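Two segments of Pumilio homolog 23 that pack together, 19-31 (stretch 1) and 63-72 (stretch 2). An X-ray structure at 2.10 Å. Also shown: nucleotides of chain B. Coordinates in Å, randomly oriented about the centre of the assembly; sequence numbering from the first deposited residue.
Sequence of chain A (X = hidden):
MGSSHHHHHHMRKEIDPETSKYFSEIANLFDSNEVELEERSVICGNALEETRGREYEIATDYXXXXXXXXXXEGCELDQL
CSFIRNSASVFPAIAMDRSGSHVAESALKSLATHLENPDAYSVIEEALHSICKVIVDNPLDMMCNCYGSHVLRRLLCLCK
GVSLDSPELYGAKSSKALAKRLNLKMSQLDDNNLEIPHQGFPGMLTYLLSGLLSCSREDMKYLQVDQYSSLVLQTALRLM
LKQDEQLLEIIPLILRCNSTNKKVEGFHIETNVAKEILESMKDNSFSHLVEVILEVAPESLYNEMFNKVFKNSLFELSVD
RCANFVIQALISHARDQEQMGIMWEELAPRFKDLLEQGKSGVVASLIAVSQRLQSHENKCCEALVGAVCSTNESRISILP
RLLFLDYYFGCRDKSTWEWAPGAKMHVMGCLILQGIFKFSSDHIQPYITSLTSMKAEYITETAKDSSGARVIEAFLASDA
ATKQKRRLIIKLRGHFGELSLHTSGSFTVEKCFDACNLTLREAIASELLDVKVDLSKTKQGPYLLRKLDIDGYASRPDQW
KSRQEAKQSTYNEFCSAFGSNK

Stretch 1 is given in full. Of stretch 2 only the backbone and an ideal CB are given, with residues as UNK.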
# COMPACT_ATOMS: atom_id res chain seq x y z
N THR A 19 3.29 -45.06 -6.36
CA THR A 19 3.09 -43.82 -5.62
C THR A 19 2.40 -42.77 -6.49
O THR A 19 1.44 -42.13 -6.05
CB THR A 19 4.43 -43.29 -5.11
OG1 THR A 19 5.02 -44.27 -4.23
CG2 THR A 19 4.24 -41.98 -4.34
N SER A 20 2.87 -42.59 -7.73
CA SER A 20 2.22 -41.68 -8.67
C SER A 20 0.75 -42.02 -8.83
O SER A 20 -0.13 -41.15 -8.73
CB SER A 20 2.91 -41.72 -10.03
OG SER A 20 4.19 -41.15 -9.98
N LYS A 21 0.46 -43.30 -9.11
CA LYS A 21 -0.93 -43.70 -9.32
C LYS A 21 -1.76 -43.42 -8.07
O LYS A 21 -2.89 -42.92 -8.17
CB LYS A 21 -1.01 -45.18 -9.71
CG LYS A 21 -2.43 -45.66 -9.99
CD LYS A 21 -2.47 -46.67 -11.13
CE LYS A 21 -3.90 -47.06 -11.48
NZ LYS A 21 -4.76 -45.87 -11.81
N TYR A 22 -1.21 -43.70 -6.89
CA TYR A 22 -1.96 -43.49 -5.66
C TYR A 22 -2.40 -42.03 -5.53
O TYR A 22 -3.59 -41.75 -5.34
CB TYR A 22 -1.15 -43.92 -4.43
CG TYR A 22 -1.87 -43.59 -3.13
CD1 TYR A 22 -2.96 -44.35 -2.71
CD2 TYR A 22 -1.48 -42.51 -2.36
CE1 TYR A 22 -3.64 -44.04 -1.53
CE2 TYR A 22 -2.14 -42.19 -1.18
CZ TYR A 22 -3.22 -42.95 -0.77
OH TYR A 22 -3.86 -42.62 0.41
N PHE A 23 -1.46 -41.09 -5.64
CA PHE A 23 -1.82 -39.69 -5.43
C PHE A 23 -2.66 -39.14 -6.57
O PHE A 23 -3.53 -38.29 -6.34
CB PHE A 23 -0.56 -38.86 -5.20
CG PHE A 23 0.06 -39.11 -3.86
CD1 PHE A 23 -0.53 -38.59 -2.72
CD2 PHE A 23 1.18 -39.91 -3.73
CE1 PHE A 23 0.01 -38.85 -1.48
CE2 PHE A 23 1.73 -40.16 -2.49
CZ PHE A 23 1.14 -39.63 -1.36
N SER A 24 -2.43 -39.61 -7.80
CA SER A 24 -3.26 -39.15 -8.91
C SER A 24 -4.70 -39.64 -8.76
O SER A 24 -5.65 -38.92 -9.10
CB SER A 24 -2.67 -39.63 -10.23
OG SER A 24 -3.53 -39.29 -11.30
N GLU A 25 -4.87 -40.86 -8.24
CA GLU A 25 -6.22 -41.38 -8.05
C GLU A 25 -6.94 -40.64 -6.94
O GLU A 25 -8.15 -40.38 -7.03
CB GLU A 25 -6.15 -42.88 -7.78
CG GLU A 25 -6.05 -43.70 -9.05
CD GLU A 25 -7.34 -43.63 -9.87
OE1 GLU A 25 -7.51 -42.67 -10.67
OE2 GLU A 25 -8.20 -44.51 -9.70
N ILE A 26 -6.21 -40.26 -5.89
CA ILE A 26 -6.78 -39.39 -4.86
C ILE A 26 -7.25 -38.07 -5.49
O ILE A 26 -8.37 -37.61 -5.25
CB ILE A 26 -5.76 -39.14 -3.74
CG1 ILE A 26 -5.43 -40.45 -3.02
CG2 ILE A 26 -6.29 -38.12 -2.76
CD1 ILE A 26 -6.59 -41.02 -2.27
N ALA A 27 -6.39 -37.47 -6.32
CA ALA A 27 -6.74 -36.18 -6.92
C ALA A 27 -7.99 -36.29 -7.79
O ALA A 27 -8.91 -35.47 -7.68
CB ALA A 27 -5.56 -35.65 -7.73
N ASN A 28 -8.04 -37.31 -8.65
CA ASN A 28 -9.23 -37.50 -9.48
C ASN A 28 -10.47 -37.75 -8.63
O ASN A 28 -11.57 -37.28 -8.96
CB ASN A 28 -9.05 -38.66 -10.47
CG ASN A 28 -10.31 -38.88 -11.34
OD1 ASN A 28 -10.47 -38.26 -12.40
ND2 ASN A 28 -11.22 -39.74 -10.87
N LEU A 29 -10.31 -38.48 -7.52
CA LEU A 29 -11.44 -38.70 -6.63
C LEU A 29 -12.01 -37.39 -6.11
O LEU A 29 -13.23 -37.28 -5.92
CB LEU A 29 -11.01 -39.61 -5.47
CG LEU A 29 -12.08 -40.05 -4.47
CD1 LEU A 29 -13.25 -40.73 -5.16
CD2 LEU A 29 -11.47 -40.98 -3.45
N PHE A 30 -11.16 -36.38 -5.89
CA PHE A 30 -11.68 -35.09 -5.44
C PHE A 30 -12.24 -34.25 -6.59
O PHE A 30 -13.20 -33.49 -6.38
CB PHE A 30 -10.59 -34.30 -4.71
CG PHE A 30 -10.17 -34.92 -3.41
CD1 PHE A 30 -10.94 -35.91 -2.81
CD2 PHE A 30 -9.00 -34.52 -2.78
CE1 PHE A 30 -10.55 -36.48 -1.61
CE2 PHE A 30 -8.61 -35.09 -1.58
CZ PHE A 30 -9.38 -36.07 -0.99
N ASP A 31 -11.68 -34.37 -7.79
CA ASP A 31 -12.25 -33.67 -8.95
C ASP A 31 -13.69 -34.10 -9.20
O ASP A 31 -14.53 -33.28 -9.58
CB ASP A 31 -11.38 -33.91 -10.19
CG ASP A 31 -10.00 -33.30 -10.05
OD1 ASP A 31 -9.82 -32.42 -9.19
OD2 ASP A 31 -9.10 -33.71 -10.82
N UNK A 63 4.73 -32.78 -10.23
CA UNK A 63 3.31 -33.07 -10.38
C UNK A 63 2.64 -33.32 -9.03
O UNK A 63 1.64 -32.69 -8.70
CB UNK A 63 3.11 -34.28 -11.29
N UNK A 64 3.21 -34.20 -8.21
CA UNK A 64 2.50 -34.60 -7.01
C UNK A 64 2.47 -33.49 -5.96
O UNK A 64 1.59 -33.49 -5.10
CB UNK A 64 3.14 -35.86 -6.42
N UNK A 65 3.41 -32.53 -6.03
CA UNK A 65 3.39 -31.40 -5.08
C UNK A 65 2.02 -30.74 -5.06
O UNK A 65 1.52 -30.36 -3.99
CB UNK A 65 4.46 -30.37 -5.44
N UNK A 66 1.38 -30.64 -6.22
CA UNK A 66 0.06 -30.02 -6.30
C UNK A 66 -0.99 -30.84 -5.56
O UNK A 66 -1.87 -30.28 -4.90
CB UNK A 66 -0.35 -29.84 -7.76
N UNK A 67 -0.91 -32.18 -5.66
CA UNK A 67 -1.84 -33.02 -4.91
C UNK A 67 -1.62 -32.86 -3.41
O UNK A 67 -2.57 -32.75 -2.63
CB UNK A 67 -1.68 -34.49 -5.31
N UNK A 68 -0.35 -32.82 -3.00
CA UNK A 68 -0.05 -32.67 -1.58
C UNK A 68 -0.59 -31.36 -1.03
O UNK A 68 -1.10 -31.31 0.09
CB UNK A 68 1.46 -32.75 -1.35
N UNK A 69 -0.55 -30.29 -1.84
CA UNK A 69 -1.18 -29.03 -1.43
C UNK A 69 -2.66 -29.23 -1.13
O UNK A 69 -3.18 -28.73 -0.13
CB UNK A 69 -1.01 -27.97 -2.52
N UNK A 70 -3.36 -29.93 -2.03
CA UNK A 70 -4.77 -30.22 -1.83
C UNK A 70 -4.99 -31.00 -0.54
O UNK A 70 -5.90 -30.68 0.23
CB UNK A 70 -5.33 -31.00 -3.02
N UNK A 71 -4.16 -32.02 -0.29
CA UNK A 71 -4.30 -32.81 0.93
C UNK A 71 -4.10 -31.96 2.18
O UNK A 71 -4.84 -32.09 3.17
CB UNK A 71 -3.30 -33.97 0.92
N UNK A 72 -3.10 -31.08 2.17
CA UNK A 72 -2.80 -30.31 3.37
C UNK A 72 -3.89 -29.30 3.68
O UNK A 72 -4.19 -29.04 4.85
CB UNK A 72 -1.46 -29.59 3.22
P G B 11 9.68 -20.38 -11.08
OP1 G B 11 11.11 -20.24 -10.71
OP2 G B 11 9.19 -19.85 -12.37
O5' G B 11 9.39 -21.93 -10.97
C5' G B 11 8.26 -22.54 -11.59
C4' G B 11 8.04 -23.90 -10.98
O4' G B 11 7.22 -23.74 -9.78
C3' G B 11 7.31 -24.92 -11.85
O3' G B 11 7.76 -26.24 -11.51
C2' G B 11 5.88 -24.77 -11.39
O2' G B 11 5.07 -25.90 -11.66
C1' G B 11 6.07 -24.54 -9.89
N9 G B 11 4.93 -23.86 -9.27
C8 G B 11 4.46 -22.59 -9.54
N7 G B 11 3.37 -22.30 -8.86
C5 G B 11 3.10 -23.45 -8.12
C6 G B 11 2.06 -23.73 -7.20
O6 G B 11 1.12 -23.00 -6.86
N1 G B 11 2.16 -25.03 -6.68
C2 G B 11 3.16 -25.93 -6.99
N2 G B 11 3.11 -27.13 -6.38
N3 G B 11 4.15 -25.67 -7.84
C4 G B 11 4.05 -24.43 -8.36

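Two helices cross at 50°, their axes 9.8 Å apart at the closest. Stretch 1 offers mainly apolar groups here: Phe 23, Ile 26, Ala 27 and Phe 30. No hydrogen bond links the two stretches, so shape and apolar contact carry the packing.

Position 63 has nothing of stretch 1 within 5.5 Å of its ideal CB, so the packing hardly restricts the choice. It is Ile 63, which makes no contact with stretch 1.

Position 64 points toward stretch 1, with the ideal CB 4.9 Å from Phe 23 CB. There is room for a medium apolar side chain; leucine, isoleucine or methionine would suit. It is Ile 64. Its CG2 lies 3.8 Å from Phe 23 CB, and its CD1 reaches to 4.1 Å from Ser 20 OG.

Position 65 is out of reach of stretch 1, but the base of G11 lies on its side of the helix. A small polar side chain with an acceptor would fit. It is Ser 65, whose OG accepts a hydrogen bond from G11 N2 at 3.0 Å.

Position 66 is out of reach of stretch 1, but the base of G11 lies close by, and a flat side chain that bends back could lie against it. It is His 66, with G11 C2 over one face of its ring, 3.2 Å from His 66 CE1.

Position 67 is where the backbones come nearest: its CA is 6.2 Å from Ala 27 CA. The ideal CB points toward stretch 1, 4.3 Å from Phe 23 O and 4.7 Å from Ala 27 CB. So short a gap favours a compact side chain such as alanine, valine or threonine. It is Val 67, chi1 t. Val 67 CG1 lies 3.5 Å from Phe 23 O and 4.1 Å from Phe 23 CB, while CG2 meets Ala 27 CB at 3.8 Å.

Position 68 points sideways, and many residues would do. It is Leu 68, which makes no contact with stretch 1.

Position 69 faces the nucleotide. A side chain long enough to bring an acceptor to N1 and N2 would suit, such as glutamine or glutamate. It is Gln 69. Its OE1 accepts from G11 N1 at 2.8 Å and from G11 N2 at 3.0 Å.

Position 70 points toward stretch 1, its ideal CB 5.1 Å from Phe 30 CD2. A small or branched side chain would suit. It is Thr 70. Its CG2 meets the Phe 30 ring at the edge, 3.9 Å from CD2, and its OG1 donates to His 66 O at 3.3 Å.

Position 71 starts sideways, but a longer apolar side chain can reach Phe 23, Ile 26 and Phe 30; leucine or methionine would suit. It is Leu 71, whose end comes nearer. Leu 71 CD1 lies at the edge of the Phe 23 ring, 3.9 Å from Phe 23 CE1. Leu 71 CD2 is 3.8 Å from Ile 26 CG2 and 4.0 Å from Phe 30 CE2.

Position 72 is unconstrained by stretch 1. It is Leu 72.

Stretch 2 (63-72) IISHVLQTLL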
# COMPACT_ATOMS: atom_id res chain seq x y z
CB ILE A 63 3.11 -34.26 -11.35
CG1 ILE A 63 3.34 -33.76 -12.79
CG2 ILE A 63 1.71 -34.89 -11.16
CD1 ILE A 63 3.35 -34.82 -13.84
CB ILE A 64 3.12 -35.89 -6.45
CG1 ILE A 64 3.17 -36.95 -7.56
CG2 ILE A 64 2.29 -36.42 -5.26
CD1 ILE A 64 3.96 -38.19 -7.15
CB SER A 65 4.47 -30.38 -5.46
OG SER A 65 4.28 -29.89 -6.79
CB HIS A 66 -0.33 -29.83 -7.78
CG HIS A 66 0.56 -28.87 -8.51
ND1 HIS A 66 0.26 -27.53 -8.64
CD2 HIS A 66 1.77 -29.04 -9.10
CE1 HIS A 66 1.22 -26.93 -9.31
NE2 HIS A 66 2.16 -27.82 -9.59
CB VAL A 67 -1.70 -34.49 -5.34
CG1 VAL A 67 -2.63 -35.38 -4.53
CG2 VAL A 67 -1.99 -34.63 -6.84
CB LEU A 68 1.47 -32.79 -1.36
CG LEU A 68 2.03 -32.83 0.06
CD1 LEU A 68 1.27 -33.83 0.95
CD2 LEU A 68 3.52 -33.17 0.03
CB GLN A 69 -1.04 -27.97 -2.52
CG GLN A 69 0.35 -27.38 -2.66
CD GLN A 69 0.36 -26.25 -3.66
OE1 GLN A 69 0.67 -26.45 -4.83
NE2 GLN A 69 0.00 -25.05 -3.21
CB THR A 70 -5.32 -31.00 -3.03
OG1 THR A 70 -5.09 -30.24 -4.23
CG2 THR A 70 -6.82 -31.26 -2.87
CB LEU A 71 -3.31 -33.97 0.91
CG LEU A 71 -3.42 -34.90 -0.30
CD1 LEU A 71 -2.37 -35.97 -0.21
CD2 LEU A 71 -4.81 -35.51 -0.39
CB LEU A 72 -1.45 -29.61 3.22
CG LEU A 72 -0.24 -30.54 3.26
CD1 LEU A 72 1.03 -29.83 2.80
CD2 LEU A 72 -0.06 -31.08 4.67
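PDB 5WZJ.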